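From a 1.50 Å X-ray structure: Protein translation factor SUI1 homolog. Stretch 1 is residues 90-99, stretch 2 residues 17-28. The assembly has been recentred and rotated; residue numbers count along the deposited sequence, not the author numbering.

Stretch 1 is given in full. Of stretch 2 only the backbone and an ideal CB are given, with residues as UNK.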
ATOM      1  N   GLY A  90       3.626   6.141  -9.932  1.00 10.46           N
ATOM      2  CA  GLY A  90       5.032   6.401 -10.162  1.00 11.49           C
ATOM      3  C   GLY A  90       5.990   5.665  -9.349  1.00 11.16           C
ATOM      4  O   GLY A  90       7.194   5.881  -9.442  1.00 11.68           O
ATOM      5  N   PHE A  91       5.547   4.733  -8.464  1.00 10.10           N
ATOM      6  CA  PHE A  91       6.517   3.939  -7.700  1.00 10.70           C
ATOM      7  C   PHE A  91       7.139   2.863  -8.574  1.00 13.97           C
ATOM      8  O   PHE A  91       6.466   2.192  -9.298  1.00 16.56           O
ATOM      9  CB  PHE A  91       5.848   3.325  -6.459  1.00 11.05           C
ATOM     10  CG  PHE A  91       5.463   4.383  -5.479  1.00 10.04           C
ATOM     11  CD1 PHE A  91       6.349   4.892  -4.545  1.00 10.59           C
ATOM     12  CD2 PHE A  91       4.175   4.915  -5.407  1.00 10.31           C
ATOM     13  CE1 PHE A  91       5.998   5.893  -3.662  1.00 10.74           C
ATOM     14  CE2 PHE A  91       3.828   5.937  -4.527  1.00 10.02           C
ATOM     15  CZ  PHE A  91       4.748   6.436  -3.641  1.00 10.95           C
ATOM     16  N   SER A  92       8.453   2.654  -8.393  1.00 15.05           N
ATOM     17  CA  SER A  92       9.186   1.614  -9.077  1.00 16.86           C
ATOM     18  C   SER A  92       8.711   0.181  -8.624  1.00 17.05           C
ATOM     19  O   SER A  92       8.792  -0.084  -7.465  1.00 17.47           O
ATOM     20  CB  SER A  92      10.644   1.754  -8.724  1.00 23.56           C
ATOM     21  OG  SER A  92      11.333   0.582  -9.150  1.00 32.23           O
ATOM     22  N   GLU A  93       8.364  -0.640  -9.543  1.00 19.80           N
ATOM     23  CA  GLU A  93       7.805  -1.993  -9.150  1.00 22.35           C
ATOM     24  C   GLU A  93       8.884  -2.815  -8.509  1.00 24.03           C
ATOM     25  O   GLU A  93       8.626  -3.629  -7.639  1.00 19.44           O
ATOM     26  CB  GLU A  93       7.171  -2.702 -10.352  1.00 30.60           C
ATOM     27  CG  GLU A  93       5.809  -2.155 -10.807  1.00 35.25           C
ATOM     28  CD  GLU A  93       5.123  -3.000 -11.910  1.00 48.45           C
ATOM     29  OE1 GLU A  93       5.617  -4.120 -12.195  1.00 64.26           O
ATOM     30  OE2 GLU A  93       4.077  -2.574 -12.486  1.00 51.35           O
ATOM     31  N   GLU A  94      10.148  -2.561  -8.790  1.00 21.21           N
ATOM     32  CA  GLU A  94      11.213  -3.299  -8.089  1.00 22.60           C
ATOM     33  C   GLU A  94      11.404  -3.022  -6.630  1.00 21.68           C
ATOM     34  O   GLU A  94      12.033  -3.760  -5.873  1.00 20.70           O
ATOM     35  CB  GLU A  94      12.571  -3.066  -8.813  1.00 27.25           C
ATOM     36  CG  GLU A  94      12.809  -4.022  -9.953  1.00 31.16           C
ATOM     37  CD  GLU A  94      14.142  -3.716 -10.610  1.00 35.41           C
ATOM     38  OE1 GLU A  94      15.191  -4.247 -10.138  1.00 35.43           O
ATOM     39  OE2 GLU A  94      14.132  -2.989 -11.634  1.00 37.28           O
ATOM     40  N   LEU A  95      10.846  -1.911  -6.119  1.00 15.66           N
ATOM     41  CA  LEU A  95      10.935  -1.611  -4.744  1.00 16.41           C
ATOM     42  C   LEU A  95       9.772  -2.249  -3.946  1.00 12.29           C
ATOM     43  O   LEU A  95       9.860  -2.205  -2.752  1.00 14.89           O
ATOM     44  CB  LEU A  95      10.801  -0.136  -4.495  1.00 19.35           C
ATOM     45  CG  LEU A  95      11.909   0.766  -5.015  1.00 21.45           C
ATOM     46  CD1 LEU A  95      11.396   2.195  -4.764  1.00 23.20           C
ATOM     47  CD2 LEU A  95      13.211   0.484  -4.287  1.00 23.28           C
ATOM     48  N   ILE A  96       8.816  -2.828  -4.680  1.00 14.48           N
ATOM     49  CA  ILE A  96       7.569  -3.323  -4.015  1.00 13.42           C
ATOM     50  C   ILE A  96       7.631  -4.810  -3.752  1.00 13.63           C
ATOM     51  O   ILE A  96       7.810  -5.549  -4.741  1.00 15.93           O
ATOM     52  CB  ILE A  96       6.378  -2.992  -4.851  1.00 14.42           C
ATOM     53  CG1 ILE A  96       6.229  -1.446  -5.092  1.00 15.10           C
ATOM     54  CG2 ILE A  96       5.075  -3.395  -4.088  1.00 15.62           C
ATOM     55  CD1 ILE A  96       5.287  -1.089  -6.161  1.00 16.97           C
ATOM     56  N   GLU A  97       7.598  -5.209  -2.514  1.00 12.95           N
ATOM     57  CA  GLU A  97       7.572  -6.660  -2.126  1.00 13.30           C
ATOM     58  C   GLU A  97       6.134  -6.945  -1.689  1.00 13.72           C
ATOM     59  O   GLU A  97       5.728  -6.442  -0.634  1.00 14.57           O
ATOM     60  CB  GLU A  97       8.554  -7.061  -1.051  1.00 17.25           C
ATOM     61  CG  GLU A  97       8.348  -8.630  -0.786  1.00 21.51           C
ATOM     62  CD  GLU A  97       9.169  -9.270   0.339  1.00 27.06           C
ATOM     63  OE1 GLU A  97       9.598  -8.549   1.294  1.00 27.55           O
ATOM     64  OE2 GLU A  97       9.228 -10.582   0.350  1.00 29.15           O
ATOM     65  N   VAL A  98       5.462  -7.815  -2.405  1.00 13.32           N
ATOM     66  CA  VAL A  98       4.108  -8.271  -1.981  1.00 13.82           C
ATOM     67  C   VAL A  98       4.318  -9.574  -1.196  1.00 15.42           C
ATOM     68  O   VAL A  98       4.802 -10.549  -1.731  1.00 18.93           O
ATOM     69  CB  VAL A  98       3.208  -8.421  -3.162  1.00 13.52           C
ATOM     70  CG1 VAL A  98       1.925  -9.189  -2.805  1.00 14.96           C
ATOM     71  CG2 VAL A  98       2.969  -7.084  -3.836  1.00 15.06           C
ATOM     72  N   GLU A  99       3.963  -9.568   0.051  1.00 14.04           N
ATOM     73  CA  GLU A  99       4.248 -10.687   0.951  1.00 14.93           C
ATOM     74  C   GLU A  99       2.938 -11.402   1.245  1.00 16.51           C
ATOM     75  O   GLU A  99       3.021 -12.557   1.795  1.00 19.42           O
ATOM     76  CB  GLU A  99       4.754 -10.181   2.336  1.00 20.33           C
ATOM     77  CG  GLU A  99       5.904  -9.210   2.408  1.00 24.31           C
ATOM     78  CD  GLU A  99       6.083  -8.662   3.873  1.00 31.41           C
ATOM     79  OE1 GLU A  99       5.702  -9.280   4.899  1.00 35.01           O
ATOM     80  OE2 GLU A  99       6.572  -7.563   4.044  1.00 36.64           O
ATOM     81  OXT GLU A  99       1.854 -10.815   1.160  1.00 17.24           O
ATOM     82  N   UNK A  17      22.033  -2.005 -11.287  1.00 32.49           N
ATOM     83  CA  UNK A  17      21.200  -2.818 -10.400  1.00 31.47           C
ATOM     84  C   UNK A  17      20.737  -2.044  -9.140  1.00 32.05           C
ATOM     85  O   UNK A  17      21.400  -1.105  -8.675  1.00 30.46           O
ATOM     86  CB  UNK A  17      21.974  -4.070  -9.983  1.00 31.47           C
ATOM     87  N   UNK A  18      19.634  -2.474  -8.545  1.00 28.33           N
ATOM     88  CA  UNK A  18      18.983  -1.744  -7.450  1.00 23.73           C
ATOM     89  C   UNK A  18      19.870  -1.697  -6.262  1.00 25.53           C
ATOM     90  O   UNK A  18      20.407  -2.745  -5.880  1.00 28.25           O
ATOM     91  CB  UNK A  18      17.643  -2.378  -7.071  1.00 23.73           C
ATOM     92  N   UNK A  19      20.049  -0.523  -5.664  1.00 23.34           N
ATOM     93  CA  UNK A  19      20.980  -0.339  -4.593  1.00 25.02           C
ATOM     94  C   UNK A  19      20.275  -0.134  -3.270  1.00 29.49           C
ATOM     95  O   UNK A  19      20.805   0.565  -2.380  1.00 34.59           O
ATOM     96  CB  UNK A  19      21.901   0.845  -4.895  1.00 25.02           C
ATOM     97  N   UNK A  20      19.080  -0.701  -3.101  1.00 30.43           N
ATOM     98  CA  UNK A  20      18.348  -0.501  -1.808  1.00 34.59           C
ATOM     99  C   UNK A  20      17.597  -1.804  -1.548  1.00 31.11           C
ATOM    100  O   UNK A  20      17.612  -2.711  -2.374  1.00 29.22           O
ATOM    101  CB  UNK A  20      17.391   0.692  -1.854  1.00 34.59           C
ATOM    102  N   UNK A  21      16.979  -1.926  -0.394  1.00 33.29           N
ATOM    103  CA  UNK A  21      16.134  -3.065  -0.125  1.00 35.73           C
ATOM    104  C   UNK A  21      14.758  -2.876  -0.790  1.00 34.56           C
ATOM    105  O   UNK A  21      14.410  -1.790  -1.270  1.00 32.25           O
ATOM    106  CB  UNK A  21      15.987  -3.270   1.384  1.00 35.73           C
ATOM    107  N   UNK A  22      13.980  -3.959  -0.845  1.00 29.87           N
ATOM    108  CA  UNK A  22      12.590  -3.911  -1.300  1.00 25.58           C
ATOM    109  C   UNK A  22      11.739  -3.241  -0.226  1.00 25.93           C
ATOM    110  O   UNK A  22      11.074  -3.866   0.621  1.00 30.95           O
ATOM    111  CB  UNK A  22      12.064  -5.313  -1.614  1.00 25.58           C
ATOM    112  N   UNK A  23      11.892  -1.951  -0.211  1.00 26.19           N
ATOM    113  CA  UNK A  23      11.566  -1.154   0.877  1.00 29.80           C
ATOM    114  C   UNK A  23      10.035  -1.007   0.908  1.00 19.82           C
ATOM    115  O   UNK A  23       9.633  -0.743   2.035  1.00 24.67           O
ATOM    116  CB  UNK A  23      12.291   0.191   0.795  1.00 29.80           C
ATOM    117  N   UNK A  24       9.260  -1.067  -0.217  1.00 15.74           N
ATOM    118  CA  UNK A  24       7.786  -0.914  -0.021  1.00 13.55           C
ATOM    119  C   UNK A  24       7.213  -2.324   0.203  1.00 12.51           C
ATOM    120  O   UNK A  24       7.239  -3.086  -0.712  1.00 15.33           O
ATOM    121  CB  UNK A  24       7.119  -0.234  -1.218  1.00 13.55           C
ATOM    122  N   UNK A  25       6.733  -2.648   1.390  1.00 11.94           N
ATOM    123  CA  UNK A  25       6.205  -3.909   1.734  1.00 11.88           C
ATOM    124  C   UNK A  25       4.696  -3.852   1.726  1.00 11.89           C
ATOM    125  O   UNK A  25       4.135  -2.945   2.295  1.00 12.78           O
ATOM    126  CB  UNK A  25       6.740  -4.362   3.094  1.00 11.88           C
ATOM    127  N   UNK A  26       4.081  -4.870   1.172  1.00  9.95           N
ATOM    128  CA  UNK A  26       2.635  -4.962   1.105  1.00 10.49           C
ATOM    129  C   UNK A  26       2.274  -6.309   1.715  1.00 11.78           C
ATOM    130  O   UNK A  26       2.732  -7.355   1.205  1.00 13.06           O
ATOM    131  CB  UNK A  26       2.113  -4.819  -0.326  1.00 10.49           C
ATOM    132  N   UNK A  27       1.414  -6.311   2.712  1.00 10.69           N
ATOM    133  CA  UNK A  27       1.100  -7.589   3.392  1.00 10.29           C
ATOM    134  C   UNK A  27      -0.300  -7.517   3.946  1.00 12.21           C
ATOM    135  O   UNK A  27      -0.867  -6.469   3.949  1.00 11.37           O
ATOM    136  CB  UNK A  27       2.098  -7.894   4.511  1.00 10.29           C
ATOM    137  N   UNK A  28      -0.817  -8.603   4.484  1.00 11.50           N
ATOM    138  CA  UNK A  28      -2.199  -8.648   4.963  1.00 11.52           C
ATOM    139  C   UNK A  28      -2.203  -8.747   6.426  1.00 11.89           C
ATOM    140  O   UNK A  28      -1.353  -9.433   7.054  1.00 12.45           O
ATOM    141  CB  UNK A  28      -2.982  -9.814   4.356  1.00 11.52           C
TER

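Residues 24-28 of stretch 2 run parallel to strand 96-98, while the residues before them pass alongside Glu-94 and Leu-95 of the 3-10 segment. Position 17 has nothing of stretch 1 near its CB, so almost any residue would do; it is Val-17. At position 18 CA-to-CB points toward stretch 1, with the CB near OE1 of Glu-94 and the methyls of Leu-95 beyond. A polar group or an aliphatic chain would suit. Leu-18 takes the apolar option, its CD1 3.9 Å from Leu-95 CD2, and a water links its backbone N, weakly, to Glu-94 OE1. Position 19 is out of reach and undemanding; Lys-19 bonds back to the O of Val-17.

Position 20 points toward Leu-95 CD2, so an aliphatic residue or a long aliphatic stem is plausible. Glu-20 lies against that methyl, CD to Leu-95 CD2 3.7 Å. Position 21 points away and is unconstrained; it is Gln-21.

At position 22 the CB sits sideways. Glu-97 CB and the carbonyl oxygens of Glu-94 and Leu-95 line the site, and the carbonyl of Ile-96 lies within reach of a longer chain, so a donor-bearing or an aliphatic chain would suit. Gln-22 places NE2 3.2 Å from Ile-96 O. Position 23 is also sideways, and a long chain could return to Leu-95; Arg-23 does so: NH1 is 3.7 Å from Leu-95 CD1, and that methyl lies at the edge of the guanidinium, near its plane.

Position 24 starts the ladder: its N donates to Leu-95 O (2.8 Å) and its O accepts from Glu-97 N (2.8 Å). Its CB lies on the sheet face of Ile-96, with Phe-91 beyond, so a branched or larger aliphatic residue fits. Ile-24 reaches Phe-91 CD1 with its CD1 at 3.7 Å.

Position 25 turns to the face of Glu-97, and its CB is also near Glu-99 OE2. Two carboxylates make a basic residue the natural expectation. Lys-25 forms a salt bridge from NZ to Glu-97 OE1 at 2.6 Å, and NZ also donates to the O of Gln-22.

Position 26 returns to the face of Ile-96 and Val-98, its N donating to Glu-97 O (2.9 Å) and its O accepting from Glu-99 N (2.8 Å). A small or medium aliphatic residue suits; Val-26 sets CG2 4.0 Å from Ile-96 CG2.

Position 27 points toward Glu-99, where a polar or aromatic residue is acceptable. Tyr-27 has its CB 3.9 Å from Glu-99 OE1, and its hydroxyl is bonded elsewhere in the structure. Position 28 is sideways and free; Ile-28 is joined through its N and a water to Glu-99 OXT.

Stretch 2, residues 17-28: VLKEQQRIKVYI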
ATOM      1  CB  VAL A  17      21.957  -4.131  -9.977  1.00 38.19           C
ATOM      2  CG1 VAL A  17      22.896  -3.880  -8.816  1.00 35.66           C
ATOM      3  CG2 VAL A  17      20.967  -5.230  -9.641  1.00 38.56           C
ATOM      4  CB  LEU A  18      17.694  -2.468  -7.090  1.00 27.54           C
ATOM      5  CG  LEU A  18      16.769  -1.849  -6.063  1.00 26.66           C
ATOM      6  CD1 LEU A  18      16.089  -0.644  -6.740  1.00 23.19           C
ATOM      7  CD2 LEU A  18      15.740  -2.917  -5.620  1.00 27.85           C
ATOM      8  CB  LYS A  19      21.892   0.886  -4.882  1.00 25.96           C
ATOM      9  CG  LYS A  19      22.749   0.867  -6.142  1.00 27.70           C
ATOM     10  CD  LYS A  19      23.830  -0.257  -6.102  1.00 29.87           C
ATOM     11  CE  LYS A  19      24.783  -0.153  -7.316  1.00 31.95           C
ATOM     12  NZ  LYS A  19      24.172   0.179  -8.635  1.00 35.70           N
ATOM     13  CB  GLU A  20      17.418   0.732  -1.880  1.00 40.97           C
ATOM     14  CG  GLU A  20      16.964   0.984  -3.293  1.00 39.84           C
ATOM     15  CD  GLU A  20      16.301   2.302  -3.563  1.00 34.37           C
ATOM     16  OE1 GLU A  20      15.748   2.888  -2.633  1.00 37.33           O
ATOM     17  OE2 GLU A  20      16.316   2.703  -4.773  1.00 26.22           O
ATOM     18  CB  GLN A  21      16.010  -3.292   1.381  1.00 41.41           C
ATOM     19  CG  GLN A  21      15.409  -2.168   2.212  1.00 49.13           C
ATOM     20  CD  GLN A  21      15.717  -2.390   3.687  1.00 56.89           C
ATOM     21  OE1 GLN A  21      15.199  -3.335   4.303  1.00 63.75           O
ATOM     22  NE2 GLN A  21      16.604  -1.563   4.248  1.00 55.83           N
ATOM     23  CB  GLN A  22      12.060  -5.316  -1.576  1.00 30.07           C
ATOM     24  CG  GLN A  22      12.349  -5.681  -2.999  1.00 30.99           C
ATOM     25  CD  GLN A  22      11.614  -6.915  -3.358  1.00 30.52           C
ATOM     26  OE1 GLN A  22      11.856  -7.939  -2.729  1.00 30.17           O
ATOM     27  NE2 GLN A  22      10.689  -6.832  -4.335  1.00 34.64           N
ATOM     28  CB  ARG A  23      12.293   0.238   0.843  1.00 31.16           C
ATOM     29  CG  ARG A  23      12.373   0.955  -0.503  1.00 32.59           C
ATOM     30  CD  ARG A  23      12.958   2.373  -0.467  1.00 45.85           C
ATOM     31  NE  ARG A  23      12.060   3.309   0.213  1.00 51.69           N
ATOM     32  CZ  ARG A  23      10.851   3.691  -0.219  1.00 48.32           C
ATOM     33  NH1 ARG A  23      10.349   3.273  -1.365  1.00 60.27           N
ATOM     34  NH2 ARG A  23      10.134   4.546   0.494  1.00 59.07           N
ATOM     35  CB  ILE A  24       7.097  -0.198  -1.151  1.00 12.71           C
ATOM     36  CG1 ILE A  24       7.702   1.242  -1.231  1.00 15.45           C
ATOM     37  CG2 ILE A  24       5.615  -0.114  -0.958  1.00 13.71           C
ATOM     38  CD1 ILE A  24       7.337   1.900  -2.521  1.00 19.10           C
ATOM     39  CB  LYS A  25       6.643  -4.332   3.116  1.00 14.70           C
ATOM     40  CG  LYS A  25       8.115  -4.369   3.396  1.00 18.62           C
ATOM     41  CD  LYS A  25       8.732  -5.321   2.472  1.00 23.79           C
ATOM     42  CE  LYS A  25      10.143  -5.719   2.956  1.00 29.21           C
ATOM     43  NZ  LYS A  25      10.926  -6.331   1.856  1.00 32.84           N
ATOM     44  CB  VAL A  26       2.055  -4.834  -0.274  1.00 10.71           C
ATOM     45  CG1 VAL A  26       0.515  -4.909  -0.257  1.00 11.13           C
ATOM     46  CG2 VAL A  26       2.535  -3.586  -0.983  1.00 11.71           C
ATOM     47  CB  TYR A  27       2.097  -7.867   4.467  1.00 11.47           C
ATOM     48  CG  TYR A  27       2.309  -6.858   5.557  1.00 13.10           C
ATOM     49  CD1 TYR A  27       3.214  -5.846   5.416  1.00 15.51           C
ATOM     50  CD2 TYR A  27       1.596  -6.896   6.776  1.00 15.17           C
ATOM     51  CE1 TYR A  27       3.458  -4.882   6.419  1.00 17.27           C
ATOM     52  CE2 TYR A  27       1.792  -5.935   7.725  1.00 15.78           C
ATOM     53  CZ  TYR A  27       2.746  -4.948   7.590  1.00 18.29           C
ATOM     54  OH  TYR A  27       3.042  -3.971   8.499  1.00 23.22           O
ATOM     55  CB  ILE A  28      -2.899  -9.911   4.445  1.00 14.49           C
ATOM     56  CG1 ILE A  28      -2.945  -9.941   2.976  1.00 16.00           C
ATOM     57  CG2 ILE A  28      -4.249 -10.110   5.158  1.00 16.27           C
ATOM     58  CD1 ILE A  28      -3.687  -8.777   2.442  1.00 14.78           C
TER
HETATM   59  O   HOH W   1      17.642  -3.376 -10.765  1.00 27.40           O
HETATM   60  O   HOH W   2       0.586 -11.067   3.619  1.00 14.78           O
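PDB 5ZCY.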